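Local coordinates for protein Uly1 (Catenovulum maritimum, PDB 7DRQ) that probably cleaves the algal polysaccharide ulvan by beta-elimination, as a calcium-binding lyase of polysaccharide lyase family 24, at residues F91-T96 with Y147-Y152; T107-A112 with H129-N134; L124-H129 with D183-T188. One frame throughout, in Å; residues are numbered along the deposited sequence.

Contact 1 (F91-T96 with Y147-Y152); sequences FPHQHT and YFRYSY
Arg149 NH1 gives a hydrogen bond to the backbone O of Asp127 and lies 3.1 Å from Thr96 OG1, which sits at the edge of the guanidinium, near its plane. The other terminal nitrogen, NH2, forms a salt bridge with Asp146 OD2, so both ends of the group are tied down. The Thr96 and Arg149 side chains come from opposite directions, and the threonine methyl is also close, with Thr96 CG2 3.9 Å from Arg149 NH1. His93 comes over one face. Its CE1 stands 3.7 Å from Arg149 CZ, above the centre of the guanidinium, with the planes inclined at 53°; the side chains cross at about a right angle. The imidazole reaches this place because CG lies anti to the backbone N (chi1 -175°), and a hydrogen bond from NE2 to Asp127 OD2 helps to fix its rotation. The contact spans two successive antiparallel sheets, consistent with neighbouring blades of a beta-propeller: strand 86-91 is the outermost strand of one, strand 150-152 of the next, and the chain turns a corner at Pro92 between Phe91 and His93. At the far end the polar character gives way to a looser apolar touch, Phe91 CE2 approaching Ser151 CB obliquely at 4.3 Å. Arg149 runs extended from CG to NE, which carries its guanidinium across to Thr96.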
loop_
_atom_site.group_PDB
_atom_site.type_symbol
_atom_site.label_atom_id
_atom_site.label_comp_id
_atom_site.label_asym_id
_atom_site.label_seq_id
_atom_site.Cartn_x
_atom_site.Cartn_y
_atom_site.Cartn_z
ATOM N N PHE A 91 1.884 -0.697 -20.880
ATOM C CA PHE A 91 3.328 -0.618 -20.731
ATOM C C PHE A 91 3.978 -1.936 -21.132
ATOM O O PHE A 91 3.368 -3.000 -21.008
ATOM C CB PHE A 91 3.711 -0.268 -19.285
ATOM C CG PHE A 91 3.577 1.195 -18.980
ATOM C CD1 PHE A 91 2.352 1.726 -18.621
ATOM C CD2 PHE A 91 4.670 2.047 -19.082
ATOM C CE1 PHE A 91 2.215 3.083 -18.374
ATOM C CE2 PHE A 91 4.542 3.411 -18.826
ATOM C CZ PHE A 91 3.318 3.924 -18.470
ATOM N N PRO A 92 5.207 -1.885 -21.650
ATOM C CA PRO A 92 5.850 -3.126 -22.112
ATOM C C PRO A 92 6.095 -4.131 -21.004
ATOM O O PRO A 92 6.084 -5.338 -21.272
ATOM C CB PRO A 92 7.175 -2.633 -22.719
ATOM C CG PRO A 92 6.940 -1.201 -23.069
ATOM C CD PRO A 92 5.911 -0.672 -22.103
ATOM N N HIS A 93 6.328 -3.678 -19.774
ATOM C CA HIS A 93 6.682 -4.605 -18.704
ATOM C C HIS A 93 5.542 -5.570 -18.389
ATOM O O HIS A 93 4.375 -5.178 -18.338
ATOM C CB HIS A 93 7.034 -3.856 -17.431
ATOM C CG HIS A 93 7.530 -4.754 -16.340
ATOM N ND1 HIS A 93 8.791 -5.314 -16.361
ATOM C CD2 HIS A 93 6.934 -5.208 -15.212
ATOM C CE1 HIS A 93 8.958 -6.057 -15.280
ATOM N NE2 HIS A 93 7.845 -6.016 -14.569
ATOM N N GLN A 94 5.897 -6.825 -18.110
ATOM C CA GLN A 94 4.940 -7.852 -17.716
ATOM C C GLN A 94 5.296 -8.353 -16.327
ATOM O O GLN A 94 6.474 -8.473 -15.996
ATOM C CB GLN A 94 4.929 -9.038 -18.697
ATOM C CG GLN A 94 4.558 -8.665 -20.130
ATOM C CD GLN A 94 5.049 -9.690 -21.127
ATOM O OE1 GLN A 94 6.228 -9.695 -21.496
ATOM N NE2 GLN A 94 4.157 -10.577 -21.552
ATOM N N HIS A 95 4.269 -8.630 -15.514
ATOM C CA HIS A 95 4.472 -9.162 -14.166
ATOM C C HIS A 95 5.465 -10.319 -14.193
ATOM O O HIS A 95 5.280 -11.287 -14.939
ATOM C CB HIS A 95 3.116 -9.622 -13.607
ATOM C CG HIS A 95 3.177 -10.189 -12.220
ATOM N ND1 HIS A 95 3.840 -9.568 -11.181
ATOM C CD2 HIS A 95 2.627 -11.314 -11.698
ATOM C CE1 HIS A 95 3.707 -10.293 -10.081
ATOM N NE2 HIS A 95 2.978 -11.358 -10.369
ATOM N N THR A 96 6.534 -10.218 -13.392
ATOM C CA THR A 96 7.561 -11.251 -13.376
ATOM C C THR A 96 7.321 -12.301 -12.298
ATOM O O THR A 96 8.143 -13.205 -12.137
ATOM C CB THR A 96 8.959 -10.621 -13.223
ATOM O OG1 THR A 96 9.023 -9.825 -12.030
ATOM C CG2 THR A 96 9.265 -9.749 -14.430
ATOM N N TYR A 147 16.292 -4.328 -10.910
ATOM C CA TYR A 147 15.789 -4.738 -9.599
ATOM C C TYR A 147 14.904 -3.679 -8.960
ATOM O O TYR A 147 14.175 -3.989 -8.007
ATOM C CB TYR A 147 16.955 -5.047 -8.651
ATOM C CG TYR A 147 17.951 -3.916 -8.592
ATOM C CD1 TYR A 147 17.763 -2.842 -7.731
ATOM C CD2 TYR A 147 19.068 -3.909 -9.418
ATOM C CE1 TYR A 147 18.671 -1.800 -7.681
ATOM C CE2 TYR A 147 19.974 -2.874 -9.380
ATOM C CZ TYR A 147 19.768 -1.822 -8.514
ATOM O OH TYR A 147 20.663 -0.787 -8.464
ATOM N N PHE A 148 14.964 -2.445 -9.463
ATOM C CA PHE A 148 14.122 -1.337 -9.039
ATOM C C PHE A 148 13.464 -0.799 -10.303
ATOM O O PHE A 148 14.142 -0.610 -11.317
ATOM C CB PHE A 148 14.949 -0.235 -8.335
ATOM C CG PHE A 148 14.132 0.936 -7.870
ATOM C CD1 PHE A 148 13.497 0.905 -6.637
ATOM C CD2 PHE A 148 13.980 2.058 -8.673
ATOM C CE1 PHE A 148 12.716 1.964 -6.216
ATOM C CE2 PHE A 148 13.206 3.136 -8.258
ATOM C CZ PHE A 148 12.574 3.092 -7.019
ATOM N N ARG A 149 12.146 -0.588 -10.260
ATOM C CA ARG A 149 11.362 -0.418 -11.487
ATOM C C ARG A 149 10.481 0.826 -11.392
ATOM O O ARG A 149 9.409 0.797 -10.779
ATOM C CB ARG A 149 10.534 -1.676 -11.765
ATOM C CG ARG A 149 11.412 -2.903 -12.014
ATOM C CD ARG A 149 10.656 -4.232 -11.986
ATOM N NE ARG A 149 11.510 -5.271 -12.560
ATOM C CZ ARG A 149 11.315 -6.580 -12.450
ATOM N NH1 ARG A 149 10.283 -7.055 -11.765
ATOM N NH2 ARG A 149 12.165 -7.415 -13.043
ATOM N N TYR A 150 10.922 1.909 -12.032
ATOM C CA TYR A 150 10.270 3.210 -11.952
ATOM C C TYR A 150 9.982 3.719 -13.355
ATOM O O TYR A 150 10.869 3.707 -14.219
ATOM C CB TYR A 150 11.176 4.192 -11.189
ATOM C CG TYR A 150 10.742 5.639 -11.183
ATOM C CD1 TYR A 150 9.434 6.002 -10.873
ATOM C CD2 TYR A 150 11.662 6.650 -11.447
ATOM C CE1 TYR A 150 9.041 7.345 -10.863
ATOM C CE2 TYR A 150 11.291 7.993 -11.425
ATOM C CZ TYR A 150 9.980 8.333 -11.137
ATOM O OH TYR A 150 9.618 9.661 -11.114
ATOM N N SER A 151 8.756 4.183 -13.580
ATOM C CA SER A 151 8.389 4.814 -14.840
ATOM C C SER A 151 7.790 6.181 -14.541
ATOM O O SER A 151 7.126 6.373 -13.517
ATOM C CB SER A 151 7.390 3.944 -15.634
ATOM O OG SER A 151 8.029 2.794 -16.166
ATOM N N TYR A 152 8.038 7.144 -15.429
ATOM C CA TYR A 152 7.554 8.490 -15.171
ATOM C C TYR A 152 7.379 9.238 -16.481
ATOM O O TYR A 152 7.903 8.850 -17.528
ATOM C CB TYR A 152 8.484 9.271 -14.227
ATOM C CG TYR A 152 9.836 9.605 -14.816
ATOM C CD1 TYR A 152 10.861 8.653 -14.852
ATOM C CD2 TYR A 152 10.097 10.863 -15.335
ATOM C CE1 TYR A 152 12.117 8.963 -15.388
ATOM C CE2 TYR A 152 11.351 11.180 -15.876
ATOM C CZ TYR A 152 12.347 10.222 -15.907
ATOM O OH TYR A 152 13.587 10.540 -16.442
#

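Contact 2 (T107-A112 with H129-N134)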
loop_
_atom_site.group_PDB
_atom_site.type_symbol
_atom_site.label_atom_id
_atom_site.label_comp_id
_atom_site.label_asym_id
_atom_site.label_seq_id
_atom_site.Cartn_x
_atom_site.Cartn_y
_atom_site.Cartn_z
ATOM N N THR A 107 1.505 -11.103 -5.152
ATOM C CA THR A 107 0.713 -9.915 -4.838
ATOM C C THR A 107 1.488 -8.845 -4.074
ATOM O O THR A 107 0.928 -7.769 -3.837
ATOM C CB THR A 107 -0.565 -10.282 -4.060
ATOM O OG1 THR A 107 -0.256 -11.163 -2.969
ATOM C CG2 THR A 107 -1.600 -10.948 -4.992
ATOM N N HIS A 108 2.747 -9.085 -3.680
ATOM C CA HIS A 108 3.553 -7.963 -3.212
ATOM C C HIS A 108 3.781 -6.960 -4.328
ATOM O O HIS A 108 3.984 -5.769 -4.066
ATOM C CB HIS A 108 4.924 -8.422 -2.704
ATOM C CG HIS A 108 4.870 -9.209 -1.431
ATOM N ND1 HIS A 108 4.664 -10.573 -1.410
ATOM C CD2 HIS A 108 5.016 -8.828 -0.140
ATOM C CE1 HIS A 108 4.671 -10.994 -0.157
ATOM N NE2 HIS A 108 4.892 -9.956 0.632
ATOM N N ASN A 109 3.801 -7.436 -5.568
ATOM C CA ASN A 109 4.398 -6.717 -6.690
ATOM C C ASN A 109 3.397 -5.798 -7.370
ATOM O O ASN A 109 3.190 -5.857 -8.580
ATOM C CB ASN A 109 4.977 -7.717 -7.682
ATOM C CG ASN A 109 6.226 -8.387 -7.162
ATOM O OD1 ASN A 109 6.422 -8.502 -5.952
ATOM N ND2 ASN A 109 7.071 -8.858 -8.080
ATOM N N THR A 110 2.782 -4.929 -6.583
ATOM C CA THR A 110 1.736 -4.044 -7.072
ATOM C C THR A 110 2.309 -2.934 -7.958
ATOM O O THR A 110 3.520 -2.727 -8.059
ATOM C CB THR A 110 0.980 -3.440 -5.890
ATOM O OG1 THR A 110 1.926 -2.767 -5.032
ATOM C CG2 THR A 110 0.272 -4.522 -5.124
ATOM N N ILE A 111 1.398 -2.210 -8.605
ATOM C CA ILE A 111 1.721 -1.029 -9.399
ATOM C C ILE A 111 1.182 0.185 -8.661
ATOM O O ILE A 111 -0.037 0.402 -8.621
ATOM C CB ILE A 111 1.119 -1.098 -10.807
ATOM C CG1 ILE A 111 1.412 -2.445 -11.483
ATOM C CG2 ILE A 111 1.613 0.097 -11.640
ATOM C CD1 ILE A 111 0.321 -2.824 -12.518
ATOM N N ALA A 112 2.079 1.000 -8.115
ATOM C CA ALA A 112 1.688 2.231 -7.444
ATOM C C ALA A 112 1.729 3.388 -8.433
ATOM O O ALA A 112 2.587 3.433 -9.317
ATOM C CB ALA A 112 2.612 2.533 -6.265
ATOM N N HIS A 129 9.639 -6.891 -5.134
ATOM C CA HIS A 129 9.594 -7.495 -3.803
ATOM C C HIS A 129 11.035 -7.691 -3.322
ATOM O O HIS A 129 11.562 -8.809 -3.315
ATOM C CB HIS A 129 8.807 -8.806 -3.785
ATOM C CG HIS A 129 8.571 -9.339 -2.405
ATOM N ND1 HIS A 129 7.850 -10.490 -2.163
ATOM C CD2 HIS A 129 8.947 -8.869 -1.191
ATOM C CE1 HIS A 129 7.812 -10.717 -0.861
ATOM N NE2 HIS A 129 8.467 -9.748 -0.249
ATOM N N ALA A 130 11.656 -6.584 -2.909
ATOM C CA ALA A 130 12.995 -6.601 -2.313
ATOM C C ALA A 130 14.036 -7.221 -3.246
ATOM O O ALA A 130 14.926 -7.959 -2.813
ATOM C CB ALA A 130 12.976 -7.322 -0.964
ATOM N N TYR A 131 13.949 -6.908 -4.534
ATOM C CA TYR A 131 14.921 -7.478 -5.454
ATOM C C TYR A 131 16.227 -6.690 -5.397
ATOM O O TYR A 131 16.269 -5.538 -4.960
ATOM C CB TYR A 131 14.366 -7.517 -6.878
ATOM C CG TYR A 131 13.072 -8.303 -6.964
ATOM C CD1 TYR A 131 12.917 -9.492 -6.269
ATOM C CD2 TYR A 131 12.002 -7.835 -7.713
ATOM C CE1 TYR A 131 11.727 -10.223 -6.333
ATOM C CE2 TYR A 131 10.806 -8.546 -7.778
ATOM C CZ TYR A 131 10.674 -9.731 -7.085
ATOM O OH TYR A 131 9.498 -10.436 -7.150
ATOM N N ARG A 132 17.304 -7.345 -5.830
ATOM C CA ARG A 132 18.648 -6.781 -5.809
ATOM C C ARG A 132 19.375 -7.249 -7.058
ATOM O O ARG A 132 18.889 -8.109 -7.792
ATOM C CB ARG A 132 19.420 -7.197 -4.542
ATOM C CG ARG A 132 19.141 -8.622 -4.121
ATOM C CD ARG A 132 19.670 -8.939 -2.720
ATOM N NE ARG A 132 18.946 -10.071 -2.129
ATOM C CZ ARG A 132 19.201 -11.351 -2.395
ATOM N NH1 ARG A 132 20.167 -11.684 -3.245
ATOM N NH2 ARG A 132 18.490 -12.306 -1.810
ATOM N N GLU A 133 20.567 -6.690 -7.296
ATOM C CA GLU A 133 21.253 -6.989 -8.552
ATOM C C GLU A 133 21.583 -8.471 -8.684
ATOM O O GLU A 133 21.654 -8.989 -9.804
ATOM C CB GLU A 133 22.519 -6.143 -8.686
ATOM C CG GLU A 133 23.613 -6.476 -7.696
ATOM C CD GLU A 133 24.737 -5.476 -7.776
ATOM O OE1 GLU A 133 24.906 -4.889 -8.862
ATOM O OE2 GLU A 133 25.429 -5.261 -6.762
ATOM N N ASN A 134 21.767 -9.176 -7.566
ATOM C CA ASN A 134 22.074 -10.598 -7.620
ATOM C C ASN A 134 20.880 -11.460 -7.220
ATOM O O ASN A 134 21.059 -12.600 -6.783
ATOM C CB ASN A 134 23.301 -10.916 -6.761
ATOM C CG ASN A 134 23.065 -10.668 -5.292
ATOM O OD1 ASN A 134 22.166 -9.915 -4.911
ATOM N ND2 ASN A 134 23.857 -11.318 -4.450
#
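His108 and His129 stack face to face, their ring centroids 3.6 Å apart and the planes inclined at 23°. The pair joins two connections of the propeller-like fold: the loop leading into strand 111-115, where Asn109 centres an inverse gamma turn, and the loop that leaves strand 122-126. Along His108, CB makes a CH-pi contact over the His129 ring, 3.9 Å from its centroid. CG follows at 3.3 Å from His129 ND1, and His108 ND1 comes within 3.2 Å of His129 CE1, which sits over the centre of the His108 ring. His108 CE1 also lies 3.2 Å from His129 CE1, CD2 faces the same carbon, and at the tip His108 NE2 is 3.4 Å from it. CG stands anti to the carbonyl carbon (chi1 -69°), which turns the imidazole toward His129. Both ND1 atoms bond to the carboxylate of Glu106, His108 to OE1 and His129 to OE2, which sets the rotation of the two rings together. Replacing His108 by alanine would remove the stacked ring and would probably cost Glu106 OE1 its bond to ND1 and uncover the His129 face on which the ring lies. Asn109 OD1 touches His129 CB at 3.2 Å. Asn109 ND2 bonds to Asp127 OD1 and, with its other hydrogen, donates to Tyr131 OH at 3.0 Å, almost straight at 174° and with the hydroxyl oxygen in the amide plane.

Contact 3 (L124-H129 with D183-T188); sequences LLYDMH and DYKHLT. With CA (calcium ion), chain C.
A calcium-binding loop packs here against the end of strand 122-126, with the ring of Tyr126 meeting the side chain of Lys185. The touch is made by the hydroxyl end of the tyrosine: Tyr126 OH lies 3.3 Å from Lys185 CG, and the ring carbon CE1 lies 4.0 Å from Lys185 CD, an oblique approach in which the two side chains cross at about a right angle. The lysine chain bends about the CG-CD bond (chi3 -70°), and NZ forms a salt bridge with Asp146 OD2. The phenol oxygen has its own polar partner in Ser151 OG, which also bonds to Tyr184 O and thus ties the strand to the loop. Within the loop, Asp183 grasps the calcium ion with both carboxylate oxygens, OD1 and OD2 each 2.5 Å from the metal, and the backbone O of Lys185 binds it at 2.4 Å. Three waters and Asp173 OD2 complete a shell of seven oxygens. Asp183 OD1 has a second task: it accepts a hydrogen bond from Lys185 N at 2.9 Å, with an N-H...O angle of 156°, closing an Asx turn. The turn is consistent with the placing of the Lys185 carbonyl on the metal that Asp183 holds. The lysine is therefore a ligand through its backbone alone, while its aliphatic chain provides the surface for Tyr126. The two acidic ligands are likely to offset the calcium charge, and the ion probably polarises the Lys185 carbonyl and holds the loop in shape, while Ser151 and Tyr126 tie it to the sheet.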
loop_
_atom_site.group_PDB
_atom_site.type_symbol
_atom_site.label_atom_id
_atom_site.label_comp_id
_atom_site.label_asym_id
_atom_site.label_seq_id
_atom_site.Cartn_x
_atom_site.Cartn_y
_atom_site.Cartn_z
ATOM N N LEU A 124 5.051 5.941 -11.704
ATOM C CA LEU A 124 4.669 4.542 -11.542
ATOM C C LEU A 124 5.825 3.755 -10.941
ATOM O O LEU A 124 6.964 3.868 -11.409
ATOM C CB LEU A 124 4.284 3.914 -12.883
ATOM C CG LEU A 124 3.069 4.540 -13.565
ATOM C CD1 LEU A 124 3.047 4.136 -15.022
ATOM C CD2 LEU A 124 1.796 4.075 -12.851
ATOM N N LEU A 125 5.518 2.931 -9.945
ATOM C CA LEU A 125 6.478 2.008 -9.353
ATOM C C LEU A 125 5.855 0.627 -9.340
ATOM O O LEU A 125 4.725 0.469 -8.869
ATOM C CB LEU A 125 6.834 2.444 -7.935
ATOM C CG LEU A 125 7.722 3.684 -7.878
ATOM C CD1 LEU A 125 7.720 4.257 -6.481
ATOM C CD2 LEU A 125 9.155 3.377 -8.327
ATOM N N TYR A 126 6.563 -0.381 -9.850
ATOM C CA TYR A 126 5.842 -1.638 -9.993
ATOM C C TYR A 126 6.746 -2.861 -9.934
ATOM O O TYR A 126 7.938 -2.809 -10.239
ATOM C CB TYR A 126 5.047 -1.667 -11.295
ATOM C CG TYR A 126 5.744 -1.165 -12.549
ATOM C CD1 TYR A 126 6.503 -2.028 -13.347
ATOM C CD2 TYR A 126 5.563 0.149 -12.989
ATOM C CE1 TYR A 126 7.089 -1.579 -14.532
ATOM C CE2 TYR A 126 6.144 0.607 -14.172
ATOM C CZ TYR A 126 6.905 -0.258 -14.940
ATOM O OH TYR A 126 7.477 0.202 -16.116
ATOM N N ASP A 127 6.115 -3.977 -9.557
ATOM C CA ASP A 127 6.650 -5.324 -9.741
ATOM C C ASP A 127 7.934 -5.531 -8.947
ATOM O O ASP A 127 8.935 -6.024 -9.470
ATOM C CB ASP A 127 6.863 -5.649 -11.219
ATOM C CG ASP A 127 6.723 -7.137 -11.500
ATOM O OD1 ASP A 127 6.133 -7.846 -10.655
ATOM O OD2 ASP A 127 7.195 -7.603 -12.555
HETATM N N MSE A 128 7.895 -5.140 -7.674
HETATM C CA MSE A 128 9.051 -5.202 -6.776
HETATM C C MSE A 128 8.761 -5.953 -5.487
HETATM O O MSE A 128 7.760 -5.697 -4.818
HETATM C CB MSE A 128 9.503 -3.787 -6.433
HETATM C CG MSE A 128 9.948 -2.985 -7.622
HETATM SE SE MSE A 128 10.751 -1.353 -7.009
HETATM C CE MSE A 128 9.226 -0.152 -7.305
ATOM N N HIS A 129 9.639 -6.891 -5.134
ATOM C CA HIS A 129 9.594 -7.495 -3.803
ATOM C C HIS A 129 11.035 -7.691 -3.322
ATOM O O HIS A 129 11.562 -8.809 -3.315
ATOM C CB HIS A 129 8.807 -8.806 -3.785
ATOM C CG HIS A 129 8.571 -9.339 -2.405
ATOM N ND1 HIS A 129 7.850 -10.490 -2.163
ATOM C CD2 HIS A 129 8.947 -8.869 -1.191
ATOM C CE1 HIS A 129 7.812 -10.717 -0.861
ATOM N NE2 HIS A 129 8.467 -9.748 -0.249
ATOM N N ASP A 183 12.285 0.327 -23.370
ATOM C CA ASP A 183 12.652 0.273 -21.955
ATOM C C ASP A 183 12.173 1.568 -21.309
ATOM O O ASP A 183 12.784 2.632 -21.479
ATOM C CB ASP A 183 14.159 0.071 -21.814
ATOM C CG ASP A 183 14.634 -0.021 -20.365
ATOM O OD1 ASP A 183 13.852 0.239 -19.420
ATOM O OD2 ASP A 183 15.834 -0.339 -20.184
ATOM N N TYR A 184 11.063 1.480 -20.570
ATOM C CA TYR A 184 10.540 2.593 -19.788
ATOM C C TYR A 184 10.836 2.463 -18.299
ATOM O O TYR A 184 10.251 3.203 -17.497
ATOM C CB TYR A 184 9.030 2.718 -19.990
ATOM C CG TYR A 184 8.658 3.219 -21.363
ATOM C CD1 TYR A 184 8.496 2.333 -22.419
ATOM C CD2 TYR A 184 8.462 4.575 -21.598
ATOM C CE1 TYR A 184 8.156 2.785 -23.677
ATOM C CE2 TYR A 184 8.119 5.035 -22.859
ATOM C CZ TYR A 184 7.971 4.132 -23.887
ATOM O OH TYR A 184 7.627 4.564 -25.145
ATOM N N LYS A 185 11.718 1.546 -17.906
ATOM C CA LYS A 185 11.952 1.247 -16.497
ATOM C C LYS A 185 13.283 1.847 -16.063
ATOM O O LYS A 185 14.328 1.560 -16.656
ATOM C CB LYS A 185 11.922 -0.263 -16.246
ATOM C CG LYS A 185 10.537 -0.913 -16.488
ATOM C CD LYS A 185 10.595 -2.421 -16.238
ATOM C CE LYS A 185 11.417 -3.122 -17.318
ATOM N NZ LYS A 185 11.589 -4.589 -17.070
ATOM N N HIS A 186 13.231 2.696 -15.049
ATOM C CA HIS A 186 14.394 3.389 -14.533
ATOM C C HIS A 186 14.829 2.752 -13.223
ATOM O O HIS A 186 14.001 2.387 -12.382
ATOM C CB HIS A 186 14.086 4.869 -14.335
ATOM C CG HIS A 186 13.743 5.565 -15.612
ATOM N ND1 HIS A 186 14.671 6.279 -16.339
ATOM C CD2 HIS A 186 12.583 5.620 -16.313
ATOM C CE1 HIS A 186 14.092 6.763 -17.426
ATOM N NE2 HIS A 186 12.826 6.375 -17.435
ATOM N N LEU A 187 16.132 2.624 -13.059
ATOM C CA LEU A 187 16.703 1.906 -11.930
ATOM C C LEU A 187 16.886 2.795 -10.705
ATOM O O LEU A 187 17.374 2.315 -9.672
ATOM C CB LEU A 187 18.049 1.300 -12.352
ATOM C CG LEU A 187 18.607 0.126 -11.553
ATOM C CD1 LEU A 187 17.601 -1.020 -11.534
ATOM C CD2 LEU A 187 19.933 -0.316 -12.151
ATOM N N THR A 188 16.501 4.066 -10.805
ATOM C CA THR A 188 16.720 5.078 -9.783
ATOM C C THR A 188 15.670 6.164 -9.950
ATOM O O THR A 188 15.121 6.362 -11.038
ATOM C CB THR A 188 18.131 5.698 -9.879
ATOM O OG1 THR A 188 18.218 6.842 -9.014
ATOM C CG2 THR A 188 18.431 6.150 -11.317
HETATM CA CA CA C . 15.764 0.030 -17.757
HETATM O O HOH W 1 16.518 -0.135 -15.405
HETATM O O HOH W 2 17.837 -1.381 -17.800
HETATM O O HOH W 3 14.778 -2.168 -17.305
#

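How the contacts relate
The three contacts are gathered around one antiparallel sheet, with strands 111-115, 122-126 and 150-152 side by side in that order. Contacts 1 and 3 nearly coincide, their centres about 4 Å apart, whereas the centre of contact 2 lies about 10 Å from that of contact 1 and about 9 Å from that of contact 3. Along the chain contact 2 is nested within the loop closed by contact 1, and contact 3 alternates with both, sharing His129 with contact 2. Asp127, on 124-129, is hydrogen-bonded to residues of the other two contacts. Together the contacts join this sheet to the preceding one, consistent with adjacent propeller blades, to its own connecting loops and to a calcium-binding loop.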